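PDB 4F2E: CupA from Streptococcus pneumoniae, which acts as a copper(I) chaperone of cupredoxin fold that holds two cuprous ions in a sulfur-rich site and probably serves in copper resistance. Local coordinates for residues Ser47-Gly59 / Phe82-Met95. Numbering follows the deposited sequence.
Sequences SPCLDQIVFPDFG and FSFACGMNMMHGKM. With CU1 (copper (I) ion), chain C; CU1 (copper (I) ion), chain B.
Cys49 and Cys86 clasp one copper(I) ion between the two segments, each SG 2.2 Å from the metal, with the carbonyl O of Cys49 as a third ligand. Cys49 CB lies 3.3 Å from this copper and 3.2 Å from a second one. Its SG bridges both; anti to the backbone N (chi1 -170°), it sits beside the carbonyl carbon, which lets SG and O chelate the first ion. Met88 SD and Met90 SD, at 2.3 Å each, and an atom from elsewhere in the structure also bind the second. Soft thiolate and thioether sulfurs suit cuprous copper. Cys86 SG also accepts N-H groups from Met90 and Met91, and weakly from Met88, which would probably stabilise a thiolate and ties the methionine-bearing loop to the site. Beside it, Leu50 CD2 packs on Met91 CG. Farther along, strand 52-55 and strand 80-86 run antiparallel, joined by Val54 N to Ala85 O (2.8 Å) and Ala85 N to Val54 O (3.0 Å). Phe84 CB sits over the centre of the Phe55 ring, 3.5 Å from its centroid, while Met95 SD meets that ring's edge; large apolar side chains suit this buried interior. At the far end, Phe58 and Phe82 form an edge-to-face (T-shaped) pair, planes at 65°, since flat rings offer both surfaces. Copper ligands at one end of a strand pair characterise the cupredoxin fold, here with a binuclear Cu(I) site.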
loop_
_atom_site.group_PDB
_atom_site.type_symbol
_atom_site.label_atom_id
_atom_site.label_comp_id
_atom_site.label_asym_id
_atom_site.label_seq_id
_atom_site.Cartn_x
_atom_site.Cartn_y
_atom_site.Cartn_z
ATOM N N SER A 47 -12.856 5.876 10.805
ATOM C CA SER A 47 -14.036 5.436 10.071
ATOM C C SER A 47 -14.003 3.937 9.819
ATOM O O SER A 47 -12.993 3.405 9.353
ATOM C CB SER A 47 -14.147 6.157 8.733
ATOM O OG SER A 47 -15.213 5.603 7.977
ATOM N N PRO A 48 -15.112 3.247 10.118
ATOM C CA PRO A 48 -15.197 1.812 9.820
ATOM C C PRO A 48 -14.947 1.510 8.342
ATOM O O PRO A 48 -14.557 0.396 8.007
ATOM C CB PRO A 48 -16.638 1.462 10.207
ATOM C CG PRO A 48 -16.978 2.463 11.268
ATOM C CD PRO A 48 -16.300 3.733 10.845
ATOM N N CYS A 49 -15.161 2.493 7.474
ATOM C CA CYS A 49 -14.881 2.315 6.053
ATOM C C CYS A 49 -13.422 1.909 5.825
ATOM O O CYS A 49 -13.101 1.237 4.842
ATOM C CB CYS A 49 -15.202 3.604 5.287
ATOM S SG CYS A 49 -15.166 3.470 3.476
ATOM N N LEU A 50 -12.544 2.306 6.743
ATOM C CA LEU A 50 -11.105 2.101 6.573
ATOM C C LEU A 50 -10.522 1.013 7.485
ATOM O O LEU A 50 -9.315 0.977 7.726
ATOM C CB LEU A 50 -10.368 3.431 6.764
ATOM C CG LEU A 50 -10.712 4.487 5.708
ATOM C CD1 LEU A 50 -10.320 5.883 6.174
ATOM C CD2 LEU A 50 -10.050 4.154 4.376
ATOM N N ASP A 51 -11.380 0.117 7.966
ATOM C CA ASP A 51 -10.965 -0.934 8.896
ATOM C C ASP A 51 -10.005 -1.957 8.294
ATOM O O ASP A 51 -9.201 -2.556 9.008
ATOM C CB ASP A 51 -12.183 -1.664 9.467
ATOM C CG ASP A 51 -12.845 -0.901 10.592
ATOM O OD1 ASP A 51 -12.248 0.076 11.086
ATOM O OD2 ASP A 51 -13.961 -1.293 10.993
ATOM N N GLN A 52 -10.097 -2.170 6.985
ATOM C CA GLN A 52 -9.264 -3.171 6.332
ATOM C C GLN A 52 -8.528 -2.621 5.121
ATOM O O GLN A 52 -8.963 -1.648 4.501
ATOM C CB GLN A 52 -10.098 -4.383 5.917
ATOM C CG GLN A 52 -10.653 -5.174 7.084
ATOM C CD GLN A 52 -12.163 -5.150 7.138
ATOM O OE1 GLN A 52 -12.835 -5.258 6.111
ATOM N NE2 GLN A 52 -12.710 -5.007 8.340
ATOM N N ILE A 53 -7.401 -3.250 4.803
ATOM C CA ILE A 53 -6.643 -2.942 3.598
ATOM C C ILE A 53 -6.585 -4.197 2.734
ATOM O O ILE A 53 -6.398 -5.302 3.246
ATOM C CB ILE A 53 -5.215 -2.434 3.923
ATOM C CG1 ILE A 53 -4.514 -1.930 2.658
ATOM C CG2 ILE A 53 -4.387 -3.524 4.605
ATOM C CD1 ILE A 53 -5.193 -0.735 2.010
ATOM N N VAL A 54 -6.758 -4.019 1.428
ATOM C CA VAL A 54 -6.808 -5.137 0.490
ATOM C C VAL A 54 -5.900 -4.895 -0.715
ATOM O O VAL A 54 -5.983 -3.848 -1.361
ATOM C CB VAL A 54 -8.252 -5.379 -0.018
ATOM C CG1 VAL A 54 -8.311 -6.607 -0.915
ATOM C CG2 VAL A 54 -9.213 -5.533 1.146
ATOM N N PHE A 55 -5.017 -5.855 -0.991
ATOM C CA PHE A 55 -4.244 -5.899 -2.230
ATOM C C PHE A 55 -4.665 -7.183 -2.938
ATOM O O PHE A 55 -4.070 -8.234 -2.716
ATOM C CB PHE A 55 -2.740 -5.940 -1.940
ATOM C CG PHE A 55 -2.148 -4.610 -1.556
ATOM C CD1 PHE A 55 -2.421 -4.043 -0.322
ATOM C CD2 PHE A 55 -1.288 -3.947 -2.421
ATOM C CE1 PHE A 55 -1.865 -2.824 0.035
ATOM C CE2 PHE A 55 -0.731 -2.729 -2.068
ATOM C CZ PHE A 55 -1.016 -2.170 -0.837
ATOM N N PRO A 56 -5.684 -7.098 -3.805
ATOM C CA PRO A 56 -6.298 -8.307 -4.369
ATOM C C PRO A 56 -5.356 -9.140 -5.239
ATOM O O PRO A 56 -5.528 -10.357 -5.313
ATOM C CB PRO A 56 -7.461 -7.756 -5.203
ATOM C CG PRO A 56 -7.070 -6.354 -5.519
ATOM C CD PRO A 56 -6.304 -5.867 -4.324
ATOM N N ASP A 57 -4.383 -8.507 -5.885
ATOM C CA ASP A 57 -3.451 -9.242 -6.737
ATOM C C ASP A 57 -2.453 -10.064 -5.938
ATOM O O ASP A 57 -1.860 -11.010 -6.458
ATOM C CB ASP A 57 -2.708 -8.287 -7.668
ATOM C CG ASP A 57 -3.646 -7.464 -8.510
ATOM O OD1 ASP A 57 -3.742 -6.244 -8.272
ATOM O OD2 ASP A 57 -4.303 -8.044 -9.397
ATOM N N PHE A 58 -2.271 -9.704 -4.672
ATOM C CA PHE A 58 -1.251 -10.330 -3.843
ATOM C C PHE A 58 -1.829 -11.191 -2.723
ATOM O O PHE A 58 -1.082 -11.786 -1.949
ATOM C CB PHE A 58 -0.301 -9.260 -3.292
ATOM C CG PHE A 58 0.447 -8.517 -4.363
ATOM C CD1 PHE A 58 1.685 -8.962 -4.793
ATOM C CD2 PHE A 58 -0.097 -7.387 -4.954
ATOM C CE1 PHE A 58 2.374 -8.292 -5.790
ATOM C CE2 PHE A 58 0.587 -6.712 -5.952
ATOM C CZ PHE A 58 1.827 -7.165 -6.366
ATOM N N GLY A 59 -3.154 -11.260 -2.641
ATOM C CA GLY A 59 -3.819 -12.100 -1.659
ATOM C C GLY A 59 -3.893 -11.516 -0.260
ATOM O O GLY A 59 -4.204 -12.222 0.701
ATOM N N PHE A 82 -1.268 -2.307 -10.174
ATOM C CA PHE A 82 -2.013 -3.135 -9.234
ATOM C C PHE A 82 -2.798 -2.262 -8.279
ATOM O O PHE A 82 -2.304 -1.243 -7.799
ATOM C CB PHE A 82 -1.059 -4.042 -8.462
ATOM C CG PHE A 82 -0.157 -4.848 -9.349
ATOM C CD1 PHE A 82 1.119 -4.404 -9.646
ATOM C CD2 PHE A 82 -0.597 -6.034 -9.907
ATOM C CE1 PHE A 82 1.948 -5.140 -10.474
ATOM C CE2 PHE A 82 0.222 -6.773 -10.733
ATOM C CZ PHE A 82 1.497 -6.326 -11.018
ATOM N N SER A 83 -4.028 -2.665 -8.001
ATOM C CA SER A 83 -4.905 -1.859 -7.174
ATOM C C SER A 83 -4.729 -2.191 -5.702
ATOM O O SER A 83 -4.312 -3.290 -5.337
ATOM C CB SER A 83 -6.361 -2.100 -7.569
ATOM O OG SER A 83 -6.743 -3.426 -7.243
ATOM N N PHE A 84 -5.032 -1.223 -4.852
ATOM C CA PHE A 84 -5.320 -1.529 -3.463
ATOM C C PHE A 84 -6.524 -0.716 -3.033
ATOM O O PHE A 84 -6.877 0.271 -3.677
ATOM C CB PHE A 84 -4.102 -1.372 -2.529
ATOM C CG PHE A 84 -3.519 0.020 -2.457
ATOM C CD1 PHE A 84 -3.936 0.916 -1.482
ATOM C CD2 PHE A 84 -2.502 0.404 -3.320
ATOM C CE1 PHE A 84 -3.376 2.179 -1.391
ATOM C CE2 PHE A 84 -1.938 1.670 -3.239
ATOM C CZ PHE A 84 -2.374 2.559 -2.271
ATOM N N ALA A 85 -7.181 -1.161 -1.974
ATOM C CA ALA A 85 -8.424 -0.538 -1.557
ATOM C C ALA A 85 -8.764 -0.939 -0.138
ATOM O O ALA A 85 -8.133 -1.826 0.436
ATOM C CB ALA A 85 -9.552 -0.934 -2.497
ATOM N N CYS A 86 -9.758 -0.274 0.432
ATOM C CA CYS A 86 -10.261 -0.669 1.736
ATOM C C CYS A 86 -11.063 -1.954 1.581
ATOM O O CYS A 86 -11.293 -2.423 0.464
ATOM C CB CYS A 86 -11.129 0.431 2.334
ATOM S SG CYS A 86 -12.703 0.641 1.481
ATOM N N GLY A 87 -11.490 -2.518 2.704
ATOM C CA GLY A 87 -12.247 -3.756 2.688
ATOM C C GLY A 87 -13.607 -3.661 2.016
ATOM O O GLY A 87 -14.230 -4.687 1.737
ATOM N N MET A 88 -14.068 -2.438 1.756
ATOM C CA MET A 88 -15.363 -2.214 1.108
ATOM C C MET A 88 -15.230 -1.879 -0.374
ATOM O O MET A 88 -16.233 -1.709 -1.068
ATOM C CB MET A 88 -16.117 -1.068 1.785
ATOM C CG MET A 88 -16.323 -1.232 3.272
ATOM S SD MET A 88 -17.414 0.056 3.906
ATOM C CE MET A 88 -18.978 -0.413 3.157
ATOM N N ASN A 89 -13.995 -1.758 -0.850
ATOM C CA ASN A 89 -13.738 -1.337 -2.226
ATOM C C ASN A 89 -14.332 0.048 -2.489
ATOM O O ASN A 89 -14.832 0.319 -3.578
ATOM C CB ASN A 89 -14.291 -2.364 -3.223
ATOM C CG ASN A 89 -13.650 -2.259 -4.598
ATOM O OD1 ASN A 89 -12.532 -1.765 -4.741
ATOM N ND2 ASN A 89 -14.358 -2.735 -5.618
ATOM N N MET A 90 -14.271 0.917 -1.481
ATOM C CA MET A 90 -14.779 2.286 -1.595
ATOM C C MET A 90 -13.655 3.311 -1.693
ATOM O O MET A 90 -13.782 4.313 -2.398
ATOM C CB MET A 90 -15.663 2.641 -0.397
ATOM C CG MET A 90 -17.033 1.979 -0.404
ATOM S SD MET A 90 -18.046 2.398 1.037
ATOM C CE MET A 90 -18.197 4.169 0.841
ATOM N N MET A 91 -12.571 3.066 -0.959
ATOM C CA MET A 91 -11.395 3.930 -0.982
ATOM C C MET A 91 -10.280 3.203 -1.719
ATOM O O MET A 91 -10.070 2.011 -1.494
ATOM C CB MET A 91 -10.941 4.234 0.441
ATOM C CG MET A 91 -12.034 4.779 1.339
ATOM S SD MET A 91 -12.163 6.568 1.238
ATOM C CE MET A 91 -13.028 6.785 -0.306
ATOM N N HIS A 92 -9.550 3.918 -2.574
ATOM C CA HIS A 92 -8.657 3.267 -3.531
ATOM C C HIS A 92 -7.249 3.841 -3.616
ATOM O O HIS A 92 -7.008 5.008 -3.307
ATOM C CB HIS A 92 -9.277 3.308 -4.927
ATOM C CG HIS A 92 -10.685 2.808 -4.973
ATOM N ND1 HIS A 92 -10.996 1.471 -5.093
ATOM C CD2 HIS A 92 -11.866 3.466 -4.910
ATOM C CE1 HIS A 92 -12.310 1.327 -5.108
ATOM N NE2 HIS A 92 -12.861 2.522 -4.994
ATOM N N GLY A 93 -6.331 2.993 -4.063
ATOM C CA GLY A 93 -4.975 3.389 -4.386
ATOM C C GLY A 93 -4.479 2.584 -5.573
ATOM O O GLY A 93 -5.085 1.582 -5.956
ATOM N N LYS A 94 -3.378 3.030 -6.163
ATOM C CA LYS A 94 -2.769 2.322 -7.279
ATOM C C LYS A 94 -1.284 2.150 -7.023
ATOM O O LYS A 94 -0.602 3.083 -6.595
ATOM C CB LYS A 94 -2.999 3.071 -8.582
ATOM N N MET A 95 -0.788 0.949 -7.285
ATOM C CA MET A 95 0.623 0.657 -7.132
ATOM C C MET A 95 1.201 0.260 -8.481
ATOM O O MET A 95 0.738 -0.694 -9.106
ATOM C CB MET A 95 0.821 -0.472 -6.123
ATOM C CG MET A 95 2.264 -0.904 -5.956
ATOM S SD MET A 95 2.420 -2.239 -4.760
ATOM C CE MET A 95 1.562 -3.545 -5.629
HETATM CU CU CU1 C . -16.946 2.154 3.065
HETATM CU CU CU1 B . -13.816 1.906 2.860
HETATM O O HOH W 1 -12.340 -1.490 5.250
HETATM O O HOH W 2 -14.054 -6.735 4.426
HETATM O O HOH W 3 -3.207 -5.779 -5.664
HETATM O O HOH W 4 -5.222 -4.821 -9.980
#